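Local coordinates for CRISPR-associated protein, Cse2 family (Meiothermus ruber, PDB 3WA8) that probably binds crRNA with a G-rich sequence and helps stabilise the R-loop as the CasB (Cse2) subunit of a type I-E CRISPR effector complex, at residues T75-S79 and E153-R159; E164-D168 and Q181-R185. All coordinates share one frame; numbering follows the deposited sequence.

Contact 1 of 2, residues T75-S79 and E153-R159; sequences TVSSS and ESQDDIR
Glu153 reaches Thr75 through two torsions: its CG stands beside the backbone N (chi1 -66°), and a bend at chi2 of -100° turns the carboxylate to Thr75, the two side chains crossing at about a right angle. Thr75 in turn sets OG1 opposite its own backbone N, beside the carbonyl carbon, where the hydroxyl can face Glu153. OG1 gives a hydrogen bond to Glu153 OE2 at 2.8 Å, on the syn lone pair, while Val76 N donates to Glu153 OE1 at 2.7 Å, somewhat out of the carboxylate plane. A glutamate suits this place because its two oxygens can hold a hydroxyl and a peptide N-H together. Further along, Ser78 OG donates to the backbone O of Asp156 at 2.9 Å, from above the carbonyl plane. The small side chain of Ser79 lets the backbones close in, its OG lying 3.3 Å from Arg159 CB. Ser77, buried, turns its own hydroxyl to Glu80 N as the N-cap of helix 78-82. The same Thr75 OG1 also accepts from Ser77 N at 3.2 Å, which makes an ST turn; Glu153, at the end of helix 141-154, holds this turn where it leads into the serine N-cap.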
ATOM      1  N   THR A  75       0.582  11.135   0.070  1.00 50.12           N
ATOM      2  CA  THR A  75       1.943  10.879  -0.373  1.00 52.97           C
ATOM      3  C   THR A  75       2.847  12.091  -0.553  1.00 57.29           C
ATOM      4  O   THR A  75       2.406  13.198  -0.769  1.00 58.80           O
ATOM      5  CB  THR A  75       2.009  10.013  -1.633  1.00 52.20           C
ATOM      6  OG1 THR A  75       3.379   9.624  -1.821  1.00 56.73           O
ATOM      7  CG2 THR A  75       1.504  10.784  -2.866  1.00 52.26           C
ATOM      8  N   VAL A  76       4.135  11.833  -0.495  1.00 60.60           N
ATOM      9  CA  VAL A  76       5.138  12.872  -0.566  1.00 66.80           C
ATOM     10  C   VAL A  76       6.299  12.391  -1.444  1.00 70.52           C
ATOM     11  O   VAL A  76       7.228  13.150  -1.731  1.00 75.44           O
ATOM     12  CB  VAL A  76       5.600  13.236   0.876  1.00 68.26           C
ATOM     13  CG1 VAL A  76       7.083  13.470   0.955  1.00 74.13           C
ATOM     14  CG2 VAL A  76       4.828  14.431   1.385  1.00 68.53           C
ATOM     15  N   SER A  77       6.230  11.131  -1.881  1.00 69.09           N
ATOM     16  CA  SER A  77       7.359  10.483  -2.545  1.00 73.04           C
ATOM     17  C   SER A  77       7.615  11.074  -3.923  1.00 77.34           C
ATOM     18  O   SER A  77       6.677  11.455  -4.635  1.00 76.43           O
ATOM     19  CB  SER A  77       7.094   9.003  -2.719  1.00 69.49           C
ATOM     20  OG  SER A  77       6.596   8.791  -4.029  1.00 71.23           O
ATOM     21  N   SER A  78       8.890  11.117  -4.301  1.00 82.96           N
ATOM     22  CA  SER A  78       9.290  11.592  -5.623  1.00 88.21           C
ATOM     23  C   SER A  78       8.776  10.650  -6.704  1.00 86.78           C
ATOM     24  O   SER A  78       8.397  11.079  -7.788  1.00 88.39           O
ATOM     25  CB  SER A  78      10.807  11.768  -5.703  1.00 94.17           C
ATOM     26  OG  SER A  78      11.467  10.770  -4.956  1.00 92.65           O
ATOM     27  N   SER A  79       8.723   9.368  -6.368  1.00 84.53           N
ATOM     28  CA  SER A  79       8.221   8.348  -7.266  1.00 84.13           C
ATOM     29  C   SER A  79       6.800   8.612  -7.738  1.00 82.51           C
ATOM     30  O   SER A  79       6.481   8.313  -8.884  1.00 84.63           O
ATOM     31  CB  SER A  79       8.318   6.987  -6.611  1.00 80.56           C
ATOM     32  OG  SER A  79       9.669   6.701  -6.276  1.00 83.67           O
ATOM     33  N   GLU A 153       7.769   6.814   3.593  1.00 65.08           N
ATOM     34  CA  GLU A 153       7.677   8.127   2.926  1.00 68.03           C
ATOM     35  C   GLU A 153       8.725   9.116   3.441  1.00 74.17           C
ATOM     36  O   GLU A 153       9.057  10.076   2.767  1.00 77.87           O
ATOM     37  CB  GLU A 153       6.269   8.715   3.080  1.00 65.80           C
ATOM     38  CG  GLU A 153       5.152   7.934   2.353  1.00 61.30           C
ATOM     39  CD  GLU A 153       4.737   8.537   1.017  1.00 63.03           C
ATOM     40  OE1 GLU A 153       5.122   9.681   0.713  1.00 67.91           O
ATOM     41  OE2 GLU A 153       3.987   7.882   0.267  1.00 62.26           O
ATOM     42  N   SER A 154       9.252   8.871   4.632  1.00 76.59           N
ATOM     43  CA  SER A 154      10.401   9.608   5.125  1.00 83.38           C
ATOM     44  C   SER A 154      11.625   9.434   4.264  1.00 86.93           C
ATOM     45  O   SER A 154      12.423  10.357   4.173  1.00 92.89           O
ATOM     46  CB  SER A 154      10.772   9.176   6.539  1.00 85.07           C
ATOM     47  OG  SER A 154       9.828   9.667   7.462  1.00 86.21           O
ATOM     48  N   GLN A 155      11.829   8.252   3.684  1.00 84.69           N
ATOM     49  CA  GLN A 155      12.923   8.124   2.713  1.00 88.48           C
ATOM     50  C   GLN A 155      12.397   8.652   1.412  1.00 88.44           C
ATOM     51  O   GLN A 155      11.287   8.345   0.997  1.00 83.83           O
ATOM     52  CB  GLN A 155      13.422   6.701   2.529  1.00 86.43           C
ATOM     53  CG  GLN A 155      13.915   6.060   3.782  1.00 85.35           C
ATOM     54  CD  GLN A 155      15.040   6.799   4.412  1.00 89.45           C
ATOM     55  OE1 GLN A 155      14.956   7.196   5.572  1.00 89.41           O
ATOM     56  NE2 GLN A 155      16.113   6.985   3.663  1.00 94.30           N
ATOM     57  N   ASP A 156      13.191   9.470   0.762  1.00 94.48           N
ATOM     58  CA  ASP A 156      12.646  10.219  -0.344  1.00 95.04           C
ATOM     59  C   ASP A 156      12.438   9.322  -1.574  1.00 92.35           C
ATOM     60  O   ASP A 156      11.461   9.487  -2.317  1.00 89.84           O
ATOM     61  CB  ASP A 156      13.573  11.388  -0.661  1.00102.38           C
ATOM     62  CG  ASP A 156      12.943  12.363  -1.580  1.00103.99           C
ATOM     63  OD1 ASP A 156      11.723  12.228  -1.832  1.00 98.55           O
ATOM     64  OD2 ASP A 156      13.665  13.267  -2.043  1.00112.90           O
ATOM     65  N   ASP A 157      13.345   8.354  -1.728  1.00 92.65           N
ATOM     66  CA  ASP A 157      13.604   7.713  -2.998  1.00 92.76           C
ATOM     67  C   ASP A 157      12.888   6.390  -3.156  1.00 86.09           C
ATOM     68  O   ASP A 157      13.129   5.696  -4.129  1.00 87.85           O
ATOM     69  CB  ASP A 157      15.110   7.479  -3.138  1.00 99.04           C
ATOM     70  CG  ASP A 157      15.928   8.741  -2.858  1.00108.77           C
ATOM     71  OD1 ASP A 157      15.432   9.625  -2.116  1.00111.29           O
ATOM     72  OD2 ASP A 157      17.067   8.869  -3.380  1.00117.16           O
ATOM     73  N   ILE A 158      12.026   6.021  -2.217  1.00 78.88           N
ATOM     74  CA  ILE A 158      11.393   4.712  -2.277  1.00 72.81           C
ATOM     75  C   ILE A 158       9.982   4.764  -2.838  1.00 68.56           C
ATOM     76  O   ILE A 158       9.112   5.454  -2.306  1.00 66.45           O
ATOM     77  CB  ILE A 158      11.336   4.073  -0.899  1.00 70.34           C
ATOM     78  CG1 ILE A 158      12.757   3.796  -0.421  1.00 73.75           C
ATOM     79  CG2 ILE A 158      10.497   2.788  -0.929  1.00 64.53           C
ATOM     80  CD1 ILE A 158      12.841   3.341   0.989  1.00 71.66           C
ATOM     81  N   ARG A 159       9.760   4.022  -3.914  1.00 67.19           N
ATOM     82  CA  ARG A 159       8.466   3.990  -4.575  1.00 63.57           C
ATOM     83  C   ARG A 159       7.543   3.006  -3.889  1.00 57.91           C
ATOM     84  O   ARG A 159       7.974   1.922  -3.588  1.00 57.29           O
ATOM     85  CB  ARG A 159       8.653   3.584  -6.040  1.00 66.26           C
ATOM     86  CG  ARG A 159       7.369   3.198  -6.742  1.00 66.05           C
ATOM     87  CD  ARG A 159       7.410   3.438  -8.241  1.00 72.07           C
ATOM     88  NE  ARG A 159       6.141   3.053  -8.853  1.00 72.04           N
ATOM     89  CZ  ARG A 159       5.985   2.757 -10.140  1.00 76.69           C
ATOM     90  NH1 ARG A 159       7.002   2.818 -10.996  1.00 82.13           N
ATOM     91  NH2 ARG A 159       4.795   2.401 -10.578  1.00 76.95           N
TER

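Contact 2 of 2, residues E164-D168 and Q181-R185; sequences ELLRD and QKWAR
Lys182 and Asp168 approach from opposite directions and form the salt bridge between helix 162-170 and helix 178-197. Lys182 NZ stands 2.4 Å from Asp168 OD1, a separation too short to be taken literally at this resolution. The long lysine chain suits the place, since the axes of the two short helical segments come no nearer than 12.8 Å; with CG anti to the backbone N (chi1 -164°) and a bend at chi3, the ammonium reaches the acid. Arg167 joins from the aspartate's own helix through a long ion pair of 3.6 Å from its NE to Asp168 OD1. The ammonium of Lys182 and Asp168 OD1 both lie at the edge of the Arg167 guanidinium, near its plane, and both cations gather round the one carboxylate, the three residues forming a salt-bridge network. The segments run at 137° to each other, nearer antiparallel than parallel, within the all-helical Cse2 fold, and side chains rather than backbones span the distance between them.

Hydrogen bonding uses the other carboxylate oxygen. Trp183 NE1 donates to Asp168 OD2 at 2.9 Å, almost straight at 176°, with the oxygen in the indole plane but the N-H arriving from above the carboxylate plane. Both oxygens of the buried aspartate thus have a partner on helix 178-197. A phenylalanine in place of Trp183 would probably leave Asp168 OD2 without its N-H donor in a buried setting and open a gap beside Leu165.

Apolar contact completes the interface. Leu165 CD1 lies 3.9 Å from Trp183 CH2, the two side chains crossing at about a right angle. The benzene part of the indole meets hydrocarbon, while its N-H meets the carboxylate. The indole also packs edge-to-face with Trp172 and touches Leu133 and Leu134 of helix 124-135.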
ATOM      1  N   GLU A 164      -0.629  -2.394  -6.578  1.00 51.34           N
ATOM      2  CA  GLU A 164      -0.270  -3.678  -5.980  1.00 52.55           C
ATOM      3  C   GLU A 164      -0.620  -3.675  -4.483  1.00 49.68           C
ATOM      4  O   GLU A 164      -1.109  -4.687  -3.968  1.00 49.71           O
ATOM      5  CB  GLU A 164       1.193  -4.057  -6.239  1.00 54.17           C
ATOM      6  CG  GLU A 164       1.443  -4.829  -7.547  1.00 61.73           C
ATOM      7  CD  GLU A 164       1.677  -3.923  -8.811  1.00 70.35           C
ATOM      8  OE1 GLU A 164       1.341  -2.702  -8.778  1.00 69.99           O
ATOM      9  OE2 GLU A 164       2.190  -4.446  -9.848  1.00 74.74           O
ATOM     10  N   LEU A 165      -0.415  -2.541  -3.801  1.00 47.74           N
ATOM     11  CA  LEU A 165      -0.748  -2.470  -2.385  1.00 46.45           C
ATOM     12  C   LEU A 165      -2.232  -2.813  -2.167  1.00 47.59           C
ATOM     13  O   LEU A 165      -2.587  -3.693  -1.341  1.00 48.36           O
ATOM     14  CB  LEU A 165      -0.401  -1.114  -1.780  1.00 44.40           C
ATOM     15  CG  LEU A 165      -0.561  -1.045  -0.246  1.00 43.47           C
ATOM     16  CD1 LEU A 165       0.421  -1.968   0.453  1.00 42.99           C
ATOM     17  CD2 LEU A 165      -0.369   0.378   0.294  1.00 42.58           C
ATOM     18  N   LEU A 166      -3.102  -2.171  -2.946  1.00 48.39           N
ATOM     19  CA  LEU A 166      -4.532  -2.408  -2.799  1.00 48.91           C
ATOM     20  C   LEU A 166      -4.899  -3.872  -3.053  1.00 51.32           C
ATOM     21  O   LEU A 166      -5.599  -4.479  -2.241  1.00 51.47           O
ATOM     22  CB  LEU A 166      -5.337  -1.452  -3.681  1.00 49.47           C
ATOM     23  CG  LEU A 166      -6.835  -1.692  -3.747  1.00 50.55           C
ATOM     24  CD1 LEU A 166      -7.490  -1.556  -2.363  1.00 50.28           C
ATOM     25  CD2 LEU A 166      -7.429  -0.757  -4.763  1.00 49.70           C
ATOM     26  N   ARG A 167      -4.413  -4.423  -4.163  1.00 53.45           N
ATOM     27  CA  ARG A 167      -4.627  -5.835  -4.478  1.00 57.68           C
ATOM     28  C   ARG A 167      -4.187  -6.713  -3.297  1.00 56.11           C
ATOM     29  O   ARG A 167      -4.877  -7.670  -2.921  1.00 58.10           O
ATOM     30  CB  ARG A 167      -3.883  -6.212  -5.772  1.00 60.28           C
ATOM     31  CG  ARG A 167      -3.785  -7.725  -6.112  1.00 66.22           C
ATOM     32  CD  ARG A 167      -2.503  -8.078  -6.954  1.00 69.30           C
ATOM     33  NE  ARG A 167      -1.684  -9.121  -6.299  1.00 77.99           N
ATOM     34  CZ  ARG A 167      -1.419 -10.348  -6.797  1.00 85.94           C
ATOM     35  NH1 ARG A 167      -1.865 -10.726  -7.999  1.00 91.35           N
ATOM     36  NH2 ARG A 167      -0.677 -11.218  -6.093  1.00 86.56           N
ATOM     37  N   ASP A 168      -3.049  -6.358  -2.697  1.00 53.02           N
ATOM     38  CA  ASP A 168      -2.478  -7.148  -1.617  1.00 51.48           C
ATOM     39  C   ASP A 168      -3.314  -7.025  -0.357  1.00 49.51           C
ATOM     40  O   ASP A 168      -3.692  -8.046   0.233  1.00 51.39           O
ATOM     41  CB  ASP A 168      -1.020  -6.776  -1.365  1.00 50.07           C
ATOM     42  CG  ASP A 168      -0.061  -7.483  -2.317  1.00 53.53           C
ATOM     43  OD1 ASP A 168      -0.459  -8.475  -2.967  1.00 57.56           O
ATOM     44  OD2 ASP A 168       1.101  -7.035  -2.431  1.00 55.45           O
ATOM     45  N   GLN A 181       3.048 -14.224   3.287  1.00 53.98           N
ATOM     46  CA  GLN A 181       4.149 -15.021   2.765  1.00 55.68           C
ATOM     47  C   GLN A 181       4.904 -14.209   1.725  1.00 55.57           C
ATOM     48  O   GLN A 181       6.143 -14.161   1.749  1.00 56.30           O
ATOM     49  CB  GLN A 181       3.657 -16.286   2.079  1.00 58.66           C
ATOM     50  CG  GLN A 181       3.130 -17.311   2.977  1.00 59.25           C
ATOM     51  CD  GLN A 181       2.731 -18.541   2.234  1.00 62.59           C
ATOM     52  OE1 GLN A 181       3.529 -19.154   1.531  1.00 63.66           O
ATOM     53  NE2 GLN A 181       1.494 -18.933   2.402  1.00 65.97           N
ATOM     54  N   LYS A 182       4.151 -13.587   0.813  1.00 55.32           N
ATOM     55  CA  LYS A 182       4.726 -12.985  -0.383  1.00 55.66           C
ATOM     56  C   LYS A 182       5.585 -11.824   0.040  1.00 52.99           C
ATOM     57  O   LYS A 182       6.720 -11.685  -0.409  1.00 54.02           O
ATOM     58  CB  LYS A 182       3.624 -12.488  -1.313  1.00 56.26           C
ATOM     59  CG  LYS A 182       4.074 -12.184  -2.745  1.00 59.21           C
ATOM     60  CD  LYS A 182       3.227 -11.085  -3.375  1.00 60.73           C
ATOM     61  CE  LYS A 182       1.751 -11.479  -3.596  1.00 63.57           C
ATOM     62  NZ  LYS A 182       0.883 -10.278  -3.813  1.00 61.07           N
ATOM     63  N   TRP A 183       5.038 -10.998   0.925  1.00 49.82           N
ATOM     64  CA  TRP A 183       5.769  -9.866   1.433  1.00 47.73           C
ATOM     65  C   TRP A 183       7.051 -10.310   2.101  1.00 48.89           C
ATOM     66  O   TRP A 183       8.110  -9.771   1.806  1.00 49.99           O
ATOM     67  CB  TRP A 183       4.906  -9.084   2.396  1.00 45.28           C
ATOM     68  CG  TRP A 183       3.899  -8.261   1.700  1.00 44.37           C
ATOM     69  CD1 TRP A 183       3.475  -8.395   0.405  1.00 46.16           C
ATOM     70  CD2 TRP A 183       3.148  -7.188   2.251  1.00 42.62           C
ATOM     71  NE1 TRP A 183       2.514  -7.464   0.114  1.00 43.90           N
ATOM     72  CE2 TRP A 183       2.281  -6.716   1.230  1.00 42.33           C
ATOM     73  CE3 TRP A 183       3.101  -6.586   3.515  1.00 41.97           C
ATOM     74  CZ2 TRP A 183       1.394  -5.667   1.426  1.00 40.50           C
ATOM     75  CZ3 TRP A 183       2.211  -5.530   3.715  1.00 41.76           C
ATOM     76  CH2 TRP A 183       1.371  -5.080   2.668  1.00 40.79           C
ATOM     77  N   ALA A 184       6.966 -11.312   2.970  1.00 48.91           N
ATOM     78  CA  ALA A 184       8.121 -11.735   3.724  1.00 49.90           C
ATOM     79  C   ALA A 184       9.250 -12.133   2.781  1.00 52.36           C
ATOM     80  O   ALA A 184      10.440 -11.819   3.009  1.00 53.31           O
ATOM     81  CB  ALA A 184       7.760 -12.890   4.638  1.00 50.95           C
ATOM     82  N   ARG A 185       8.876 -12.816   1.705  1.00 53.72           N
ATOM     83  CA  ARG A 185       9.868 -13.341   0.786  1.00 56.24           C
ATOM     84  C   ARG A 185      10.474 -12.199   0.043  1.00 56.36           C
ATOM     85  O   ARG A 185      11.658 -12.218  -0.219  1.00 59.30           O
ATOM     86  CB  ARG A 185       9.279 -14.361  -0.183  1.00 58.45           C
ATOM     87  CG  ARG A 185       8.659 -15.537   0.510  1.00 57.37           C
ATOM     88  CD  ARG A 185       8.224 -16.579  -0.450  1.00 57.95           C
ATOM     89  NE  ARG A 185       7.520 -17.577   0.316  1.00 59.42           N
ATOM     90  CZ  ARG A 185       7.392 -18.844  -0.030  1.00 64.51           C
ATOM     91  NH1 ARG A 185       7.910 -19.285  -1.169  1.00 68.54           N
ATOM     92  NH2 ARG A 185       6.748 -19.671   0.783  1.00 67.14           N
TER

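From the N terminus, the chain passes helix 59-72 and enters 75-79, the first side of contact 1. It then runs through several helices before helix 141-154 brings 153-159 back, closing a loop of 73 residues. Only after that does contact 2 open, at 164-168 on the next helix; it closes a much shorter loop of 12 residues when helix 178-197 supplies 181-185. The two contacts are therefore in series and neither nest nor cross. The centres of contact 1 and contact 2 lie about 19 Å apart, and the two do not touch. Contact 1, at the surface, ties the turn leading into helix 78-82, and its first residues, to the end of helix 141-154 and the loop that follows, whereas contact 2, buried, joins helix 162-170 to the long C-terminal helix.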